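Local coordinates for protein TbpB (PDB 3HOL) that probably binds host transferrin at the bacterial surface as the lipoprotein component of a receptor for iron acquisition, at residues A[384-387]-A[391-394]; A[453-458]-A[463-468]. All coordinates share one frame; numbering follows the deposited sequence.

Interaction 1 of 2, residues A[384-387]-A[391-394]; sequences AQVS and NWVA
A beta hairpin of the C-lobe barrel pairs the end of strand 375-387 with the short strand 391-394, and its two antiparallel hydrogen-bonded pairs are Ala384-Ala394 and Val386-Trp392. The Val386 N to Trp392 O bond, 2.8 Å, is nearly straight at 170°, whereas its return bond from Trp392 N to Val386 O is bent to 135° at the hydrogen. Ala384 and Ala394 bond in both directions, and their CB atoms meet at 3.9 Å.

On the face carrying Val386 and Trp392 the two side chains lie side by side. With Trp392 CG anti to the backbone N (chi1 174°), the six-membered part of the indole reaches Val386, whose CG2 approaches CE3 to 3.5 Å; Ala384 CB comes to the ring edge, close to its plane. The face bearing Gln385 and Ser387 is polar toward the turn. There Ser387 OG donates to Asn391 OD1 over 2.7 Å and accepts from Gln385 NE2 at 3.2 Å, so two bonds hold the hydroxyl. Gln385 CG also rests 4.1 Å from Val393 CG1.

Trp392 NE1 is hydrogen-bonded to Asp423 OD2, which ties the buried indole to a residue outside the hairpin. Strand 495-508 pairs with the other edge of 384-387, through backbone bonds of Gln385 with Gly498 and Ser387 with Ser496.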
loop_
_atom_site.group_PDB
_atom_site.type_symbol
_atom_site.label_atom_id
_atom_site.label_comp_id
_atom_site.label_asym_id
_atom_site.label_seq_id
_atom_site.Cartn_x
_atom_site.Cartn_y
_atom_site.Cartn_z
ATOM N N ALA A 384 13.163 14.768 15.055
ATOM C CA ALA A 384 12.719 16.108 14.744
ATOM C C ALA A 384 13.876 16.981 14.301
ATOM O O ALA A 384 15.042 16.721 14.617
ATOM C CB ALA A 384 12.021 16.755 15.951
ATOM N N GLN A 385 13.526 18.024 13.568
ATOM C CA GLN A 385 14.435 19.113 13.316
ATOM C C GLN A 385 13.698 20.421 13.508
ATOM O O GLN A 385 12.552 20.583 13.074
ATOM C CB GLN A 385 15.018 18.997 11.923
ATOM C CG GLN A 385 16.117 19.968 11.670
ATOM C CD GLN A 385 16.514 19.951 10.224
ATOM O OE1 GLN A 385 16.981 18.935 9.725
ATOM N NE2 GLN A 385 16.313 21.064 9.534
ATOM N N VAL A 386 14.349 21.338 14.227
ATOM C CA VAL A 386 13.817 22.668 14.442
ATOM C C VAL A 386 14.863 23.639 13.918
ATOM O O VAL A 386 16.047 23.474 14.206
ATOM C CB VAL A 386 13.486 22.949 15.920
ATOM C CG1 VAL A 386 12.809 24.312 16.046
ATOM C CG2 VAL A 386 12.559 21.853 16.534
ATOM N N SER A 387 14.424 24.635 13.141
ATOM C CA SER A 387 15.362 25.569 12.473
ATOM C C SER A 387 14.949 27.026 12.545
ATOM O O SER A 387 13.752 27.364 12.409
ATOM C CB SER A 387 15.545 25.212 10.989
ATOM O OG SER A 387 16.141 23.947 10.844
ATOM N N ASN A 391 20.300 25.303 13.606
ATOM C CA ASN A 391 19.557 24.026 13.581
ATOM C C ASN A 391 19.599 23.276 14.924
ATOM O O ASN A 391 20.568 23.414 15.682
ATOM C CB ASN A 391 20.084 23.084 12.487
ATOM C CG ASN A 391 19.893 23.642 11.104
ATOM O OD1 ASN A 391 18.808 24.136 10.745
ATOM N ND2 ASN A 391 20.955 23.564 10.295
ATOM N N TRP A 392 18.561 22.475 15.191
ATOM C CA TRP A 392 18.455 21.662 16.416
ATOM C C TRP A 392 17.759 20.370 16.021
ATOM O O TRP A 392 16.868 20.407 15.177
ATOM C CB TRP A 392 17.608 22.407 17.455
ATOM C CG TRP A 392 17.275 21.664 18.727
ATOM C CD1 TRP A 392 17.914 21.787 19.949
ATOM C CD2 TRP A 392 16.183 20.734 18.945
ATOM N NE1 TRP A 392 17.302 20.980 20.886
ATOM C CE2 TRP A 392 16.245 20.325 20.298
ATOM C CE3 TRP A 392 15.172 20.202 18.122
ATOM C CZ2 TRP A 392 15.337 19.398 20.849
ATOM C CZ3 TRP A 392 14.264 19.278 18.679
ATOM C CH2 TRP A 392 14.360 18.892 20.026
ATOM N N VAL A 393 18.152 19.250 16.620
ATOM C CA VAL A 393 17.582 17.935 16.266
ATOM C C VAL A 393 17.256 17.088 17.505
ATOM O O VAL A 393 17.878 17.224 18.592
ATOM C CB VAL A 393 18.466 17.091 15.284
ATOM C CG1 VAL A 393 18.841 17.887 14.007
ATOM C CG2 VAL A 393 19.733 16.565 15.966
ATOM N N ALA A 394 16.221 16.271 17.337
ATOM C CA ALA A 394 15.878 15.219 18.248
ATOM C C ALA A 394 16.182 13.923 17.500
ATOM O O ALA A 394 15.785 13.754 16.343
ATOM C CB ALA A 394 14.423 15.317 18.630
#

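Interaction 2 of 2, residues A[453-458]-A[463-468]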
loop_
_atom_site.group_PDB
_atom_site.type_symbol
_atom_site.label_atom_id
_atom_site.label_comp_id
_atom_site.label_asym_id
_atom_site.label_seq_id
_atom_site.Cartn_x
_atom_site.Cartn_y
_atom_site.Cartn_z
ATOM N N PHE A 453 12.331 28.039 23.336
ATOM C CA PHE A 453 13.601 27.421 23.685
ATOM C C PHE A 453 14.715 27.819 22.749
ATOM O O PHE A 453 14.452 28.240 21.604
ATOM C CB PHE A 453 13.484 25.885 23.830
ATOM C CG PHE A 453 13.286 25.124 22.536
ATOM C CD1 PHE A 453 14.382 24.549 21.873
ATOM C CD2 PHE A 453 12.014 24.903 22.024
ATOM C CE1 PHE A 453 14.217 23.814 20.690
ATOM C CE2 PHE A 453 11.834 24.149 20.835
ATOM C CZ PHE A 453 12.931 23.617 20.167
ATOM N N ALA A 454 15.948 27.694 23.248
ATOM C CA ALA A 454 17.147 28.128 22.519
ATOM C C ALA A 454 17.644 27.022 21.607
ATOM O O ALA A 454 17.775 25.887 22.036
ATOM C CB ALA A 454 18.261 28.589 23.491
ATOM N N LEU A 455 17.904 27.348 20.348
ATOM C CA LEU A 455 18.320 26.319 19.378
ATOM C C LEU A 455 19.758 25.823 19.550
ATOM O O LEU A 455 20.057 24.634 19.291
ATOM C CB LEU A 455 18.050 26.768 17.939
ATOM C CG LEU A 455 16.577 26.795 17.501
ATOM C CD1 LEU A 455 16.484 26.910 15.978
ATOM C CD2 LEU A 455 15.788 25.565 17.980
ATOM N N ASP A 456 20.646 26.714 19.980
ATOM C CA ASP A 456 21.979 26.293 20.406
ATOM C C ASP A 456 22.084 26.385 21.931
ATOM O O ASP A 456 22.046 27.481 22.505
ATOM C CB ASP A 456 23.067 27.112 19.716
ATOM C CG ASP A 456 24.429 26.424 19.749
ATOM O OD1 ASP A 456 24.487 25.184 19.945
ATOM O OD2 ASP A 456 25.447 27.126 19.565
ATOM N N SER A 457 22.183 25.222 22.579
ATOM C CA SER A 457 22.153 25.122 24.047
ATOM C C SER A 457 23.430 25.676 24.706
ATOM O O SER A 457 23.498 25.786 25.942
ATOM C CB SER A 457 21.879 23.663 24.493
ATOM N N GLY A 458 24.422 26.026 23.873
ATOM C CA GLY A 458 25.660 26.674 24.323
ATOM C C GLY A 458 25.754 28.195 24.172
ATOM O O GLY A 458 26.364 28.862 25.021
ATOM N N GLU A 463 17.317 34.858 19.598
ATOM C CA GLU A 463 16.074 34.730 20.353
ATOM C C GLU A 463 15.683 33.240 20.372
ATOM O O GLU A 463 16.028 32.474 19.448
ATOM C CB GLU A 463 14.956 35.565 19.731
ATOM C CG GLU A 463 15.194 37.086 19.732
ATOM C CD GLU A 463 13.902 37.862 19.541
ATOM O OE1 GLU A 463 13.314 37.835 18.420
ATOM O OE2 GLU A 463 13.467 38.495 20.538
ATOM N N ASN A 464 14.992 32.825 21.436
ATOM C CA ASN A 464 14.430 31.475 21.477
ATOM C C ASN A 464 13.388 31.281 20.388
ATOM O O ASN A 464 12.607 32.192 20.111
ATOM C CB ASN A 464 13.755 31.248 22.815
ATOM C CG ASN A 464 14.735 31.078 23.936
ATOM O OD1 ASN A 464 15.960 31.039 23.731
ATOM N ND2 ASN A 464 14.203 30.959 25.143
ATOM N N VAL A 465 13.337 30.095 19.786
ATOM C CA VAL A 465 12.217 29.791 18.895
ATOM C C VAL A 465 10.921 29.648 19.697
ATOM O O VAL A 465 10.921 29.097 20.808
ATOM C CB VAL A 465 12.439 28.505 18.062
ATOM C CG1 VAL A 465 13.731 28.587 17.309
ATOM C CG2 VAL A 465 12.405 27.242 18.953
ATOM N N LYS A 466 9.824 30.129 19.118
ATOM C CA LYS A 466 8.483 29.931 19.686
ATOM C C LYS A 466 7.510 29.399 18.636
ATOM O O LYS A 466 7.577 29.791 17.463
ATOM C CB LYS A 466 7.938 31.232 20.266
ATOM C CG LYS A 466 8.880 31.861 21.285
ATOM C CD LYS A 466 8.416 33.232 21.715
ATOM C CE LYS A 466 9.503 33.906 22.557
ATOM N NZ LYS A 466 9.083 35.248 23.069
ATOM N N PHE A 467 6.617 28.504 19.059
ATOM C CA PHE A 467 5.566 28.000 18.193
ATOM C C PHE A 467 4.231 28.020 18.930
ATOM O O PHE A 467 4.166 27.693 20.125
ATOM C CB PHE A 467 5.897 26.563 17.731
ATOM C CG PHE A 467 7.067 26.485 16.791
ATOM C CD1 PHE A 467 6.896 26.738 15.416
ATOM C CD2 PHE A 467 8.347 26.180 17.267
ATOM C CE1 PHE A 467 7.999 26.686 14.537
ATOM C CE2 PHE A 467 9.454 26.111 16.395
ATOM C CZ PHE A 467 9.273 26.368 15.020
ATOM N N ASN A 468 3.183 28.444 18.226
ATOM C CA ASN A 468 1.809 28.269 18.694
ATOM C C ASN A 468 0.875 27.733 17.610
ATOM O O ASN A 468 1.093 28.008 16.425
ATOM C CB ASN A 468 1.244 29.593 19.209
ATOM C CG ASN A 468 1.922 30.045 20.446
ATOM O OD1 ASN A 468 1.453 29.773 21.567
ATOM N ND2 ASN A 468 3.083 30.697 20.275
HETATM O O HOH W 1 17.574 30.200 19.341
#
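Phe453 N donates to Val465 O over 3.1 Å, in the carbonyl plane, and Val465 N returns a weak bond to Phe453 O, bent to 130° at the hydrogen. Together they form a single antiparallel bridge within the long connection between barrel strands 441-447 and 470-477, so the two arms touch without continuing as a sheet. A water extends the link: it accepts from Leu455 N at 3.0 Å and donates to Glu463 O at 2.8 Å, bridging the backbones where they have begun to part.

Asn464 lies across the backbone at Phe453 and Ala454. Its ND2 is hydrogen-bonded to Ala451 O, a bond that helps orient the amide, while OD1 packs 3.4 Å from Ala454 CB. Farther along this arm, the backbone N of Phe467 bonds to Thr448 OG1, securing it beside the end of strand 441-447.

Val465 is the apolar centre of the contact, its two methyls serving different partners. Although the Phe453 CB points away from 463-468, its chi1 of 71° sets CG between the backbone N and the carbonyl carbon, and the ring then takes Val465 CG2 over one face in a CH-pi contact, 3.8 Å from the centroid and offset toward the rim. The other methyl, CG1, is pressed against the branch of Leu455, tighter than usual van der Waals contact, with Leu455 CG at 3.4 Å.

How the interactions relate
Interaction 1 closes before interaction 2 opens along the chain, yet their centres lie only about 10 Å apart, and the loop contact of 453-458 with 463-468 packs directly on the hairpin. Val386 receives Phe453, Leu455, Val465 and Phe467; its CG1 is 3.8 Å from both Leu455 CD2 and Phe467 CE2. Trp392 adds a second meeting point: its ring makes an edge-to-face contact with Phe453, and its CD1 lies 3.6 Å from Leu455 O. Largely apolar packing thus joins the buried, Trp392-bearing face of the hairpin to the bridged loop between strands 441-447 and 470-477 of the C-lobe.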